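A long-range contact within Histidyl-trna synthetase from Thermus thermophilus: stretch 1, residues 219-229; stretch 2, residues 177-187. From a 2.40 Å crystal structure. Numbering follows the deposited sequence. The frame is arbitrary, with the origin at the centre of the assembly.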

# COMPACT_ATOMS: atom_id res chain seq x y z
N GLU A 219 -3.47 23.19 -37.26
CA GLU A 219 -3.51 24.02 -38.45
C GLU A 219 -3.67 25.50 -38.15
O GLU A 219 -2.99 26.34 -38.73
CB GLU A 219 -4.64 23.59 -39.39
N LEU A 220 -4.60 25.83 -37.26
CA LEU A 220 -4.84 27.22 -36.90
C LEU A 220 -3.67 27.80 -36.12
O LEU A 220 -3.30 28.96 -36.31
CB LEU A 220 -6.13 27.36 -36.08
CG LEU A 220 -7.44 26.95 -36.74
CD1 LEU A 220 -8.61 27.31 -35.84
CD2 LEU A 220 -7.59 27.65 -38.08
N GLY A 221 -3.08 26.99 -35.25
CA GLY A 221 -1.96 27.46 -34.46
C GLY A 221 -2.33 28.72 -33.70
O GLY A 221 -1.71 29.77 -33.87
N VAL A 222 -3.36 28.62 -32.86
CA VAL A 222 -3.82 29.76 -32.09
C VAL A 222 -2.74 30.20 -31.10
O VAL A 222 -1.77 29.48 -30.86
CB VAL A 222 -5.13 29.43 -31.32
CG1 VAL A 222 -6.21 29.00 -32.30
CG2 VAL A 222 -4.88 28.33 -30.28
N ARG A 223 -2.90 31.40 -30.55
CA ARG A 223 -1.95 31.94 -29.60
C ARG A 223 -2.00 31.21 -28.24
O ARG A 223 -3.07 30.81 -27.77
CB ARG A 223 -2.20 33.44 -29.40
N PRO A 224 -0.83 31.02 -27.61
CA PRO A 224 -0.70 30.35 -26.31
C PRO A 224 -1.26 31.16 -25.14
O PRO A 224 -1.26 32.39 -25.18
CB PRO A 224 0.81 30.15 -26.17
CG PRO A 224 1.31 30.18 -27.59
CD PRO A 224 0.49 31.28 -28.19
N MET A 225 -1.71 30.46 -24.10
CA MET A 225 -2.24 31.10 -22.89
C MET A 225 -1.14 31.96 -22.26
O MET A 225 -1.42 32.87 -21.48
CB MET A 225 -2.71 30.04 -21.90
CG MET A 225 -3.16 30.56 -20.54
SD MET A 225 -4.58 31.68 -20.60
CE MET A 225 -4.03 32.97 -19.50
N LEU A 226 0.11 31.66 -22.62
CA LEU A 226 1.27 32.39 -22.11
C LEU A 226 1.23 33.84 -22.54
O LEU A 226 1.64 34.73 -21.79
CB LEU A 226 2.58 31.79 -22.62
CG LEU A 226 3.27 30.67 -21.84
CD1 LEU A 226 4.56 30.31 -22.55
CD2 LEU A 226 3.57 31.13 -20.42
N ASP A 227 0.74 34.09 -23.75
CA ASP A 227 0.65 35.44 -24.28
C ASP A 227 -0.46 36.23 -23.58
O ASP A 227 -0.64 37.41 -23.84
CB ASP A 227 0.36 35.41 -25.79
CG ASP A 227 1.47 34.74 -26.59
OD1 ASP A 227 1.28 34.55 -27.81
OD2 ASP A 227 2.53 34.42 -26.01
N PHE A 228 -1.19 35.57 -22.69
CA PHE A 228 -2.28 36.24 -21.98
C PHE A 228 -2.09 36.36 -20.46
O PHE A 228 -3.04 36.66 -19.74
CB PHE A 228 -3.61 35.54 -22.27
CG PHE A 228 -4.08 35.68 -23.69
CD1 PHE A 228 -3.40 35.04 -24.73
CD2 PHE A 228 -5.19 36.46 -24.00
CE1 PHE A 228 -3.82 35.18 -26.04
CE2 PHE A 228 -5.62 36.60 -25.32
CZ PHE A 228 -4.94 35.96 -26.34
N LEU A 229 -0.87 36.15 -19.98
CA LEU A 229 -0.64 36.25 -18.55
C LEU A 229 -0.82 37.68 -18.06
O LEU A 229 -0.29 38.63 -18.65
CB LEU A 229 0.75 35.74 -18.18
CG LEU A 229 1.10 34.28 -18.51
CD1 LEU A 229 2.41 33.93 -17.82
CD2 LEU A 229 -0.01 33.34 -18.05
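Stretch 2 (177-187) AYLREVLSPHR

Stretch 2 carries on an α-helix that begins earlier in the chain, held by i-to-i+4 bonds such as Val182 N to Tyr178 O (3.0 Å), and a 3-10 segment follows. Its contacts run antiparallel to stretch 1: as stretch 1 advances from Leu220 to Phe228, its partners step back from His186 to Tyr178. The backbones come nearest at Val222 and Val182, whose CA atoms are 7.5 Å apart, leaving room for side chains between them.

Stretch 1 opens with a helix end. Leu220 points toward stretch 2, and its side chain packs against Val182, Leu183 and His186; Leu220 CD1 lies 3.6 Å from Leu183 CD2, and Leu220 CD2 lies over one face of the His186 ring, 3.6 Å from His186 NE2, in a CH-pi contact. Gly221 leaves helical geometry with positive phi, a conformation that favours glycine, and the chain becomes extended.

Val222 also points toward the helix. Its compact branched side chain places CG1 3.4 Å from Val182 CG1 and CG2 4.3 Å from Leu179 CD2; Leu179 and Val182, three residues apart on the helix, present neighbouring apolar surfaces to it.

At Arg223 the backbone makes the polar contact. Its amide N donates a nearly straight hydrogen bond to Tyr178 OH (2.9 Å, 171°), at the edge of the tyrosine ring. Tyrosine suits this place because its long side chain carries a polar hydroxyl out to the loop and offers a broad apolar ring.

Pro224 points away, and the 3-10 turn at 225 to 227 makes no contact with stretch 2. The turn brings the chain back at Phe228, whose CZ lies over one face of the Tyr178 ring, 3.6 Å from Tyr178 CD2. The rings meet obliquely, planes at 35°, and the phenylalanine ring covers apolar tyrosine carbon, away from the hydrogen-bonded hydroxyl.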

# COMPACT_ATOMS: atom_id res chain seq x y z
N ALA A 177 -12.33 34.21 -24.35
CA ALA A 177 -13.05 35.06 -25.29
C ALA A 177 -12.30 34.96 -26.61
O ALA A 177 -12.88 34.68 -27.66
CB ALA A 177 -13.06 36.49 -24.79
N TYR A 178 -10.99 35.18 -26.55
CA TYR A 178 -10.14 35.10 -27.72
C TYR A 178 -10.36 33.77 -28.42
O TYR A 178 -10.47 33.71 -29.65
CB TYR A 178 -8.68 35.24 -27.31
CG TYR A 178 -7.71 34.73 -28.36
CD1 TYR A 178 -7.54 35.40 -29.56
CD2 TYR A 178 -7.00 33.56 -28.14
CE1 TYR A 178 -6.66 34.91 -30.53
CE2 TYR A 178 -6.13 33.06 -29.10
CZ TYR A 178 -5.96 33.74 -30.29
OH TYR A 178 -5.08 33.25 -31.23
N LEU A 179 -10.40 32.69 -27.65
CA LEU A 179 -10.61 31.37 -28.23
C LEU A 179 -11.95 31.28 -28.93
O LEU A 179 -12.07 30.59 -29.94
CB LEU A 179 -10.51 30.28 -27.16
CG LEU A 179 -9.10 29.93 -26.70
CD1 LEU A 179 -9.16 28.81 -25.66
CD2 LEU A 179 -8.27 29.50 -27.90
N ARG A 180 -12.96 31.96 -28.40
CA ARG A 180 -14.27 31.92 -29.02
C ARG A 180 -14.21 32.62 -30.37
O ARG A 180 -14.77 32.14 -31.36
CB ARG A 180 -15.32 32.57 -28.12
N GLU A 181 -13.52 33.76 -30.41
CA GLU A 181 -13.39 34.52 -31.65
C GLU A 181 -12.65 33.75 -32.74
O GLU A 181 -13.06 33.75 -33.90
CB GLU A 181 -12.67 35.84 -31.39
CG GLU A 181 -13.50 36.88 -30.64
CD GLU A 181 -12.66 38.06 -30.18
OE1 GLU A 181 -11.91 38.62 -31.01
OE2 GLU A 181 -12.76 38.42 -28.98
N VAL A 182 -11.57 33.09 -32.37
CA VAL A 182 -10.77 32.33 -33.32
C VAL A 182 -11.34 30.96 -33.69
O VAL A 182 -11.21 30.52 -34.84
CB VAL A 182 -9.33 32.12 -32.78
CG1 VAL A 182 -8.61 31.05 -33.59
CG2 VAL A 182 -8.57 33.42 -32.84
N LEU A 183 -11.97 30.29 -32.74
CA LEU A 183 -12.51 28.96 -33.01
C LEU A 183 -13.97 28.90 -33.44
O LEU A 183 -14.41 27.86 -33.94
CB LEU A 183 -12.29 28.05 -31.80
CG LEU A 183 -10.82 27.76 -31.49
CD1 LEU A 183 -10.70 27.00 -30.19
CD2 LEU A 183 -10.22 26.97 -32.64
N SER A 184 -14.73 29.98 -33.25
CA SER A 184 -16.14 29.98 -33.65
C SER A 184 -16.33 29.81 -35.16
O SER A 184 -17.06 28.93 -35.60
CB SER A 184 -16.84 31.26 -33.17
OG SER A 184 -17.14 31.18 -31.79
N PRO A 185 -15.67 30.66 -35.97
CA PRO A 185 -15.82 30.53 -37.42
C PRO A 185 -15.28 29.21 -37.99
O PRO A 185 -15.23 29.03 -39.20
CB PRO A 185 -15.07 31.76 -37.95
CG PRO A 185 -14.05 32.02 -36.89
CD PRO A 185 -14.84 31.83 -35.63
N HIS A 186 -14.89 28.30 -37.11
CA HIS A 186 -14.38 27.00 -37.52
C HIS A 186 -15.13 25.90 -36.77
O HIS A 186 -14.67 24.76 -36.68
CB HIS A 186 -12.88 26.89 -37.20
CG HIS A 186 -12.02 27.80 -38.03
ND1 HIS A 186 -11.84 27.62 -39.38
CD2 HIS A 186 -11.29 28.88 -37.69
CE1 HIS A 186 -11.03 28.55 -39.84
NE2 HIS A 186 -10.68 29.33 -38.83
N ARG A 187 -16.29 26.26 -36.24
CA ARG A 187 -17.14 25.36 -35.48
C ARG A 187 -17.22 23.94 -36.05
O ARG A 187 -16.82 22.97 -35.40
CB ARG A 187 -18.53 25.99 -35.38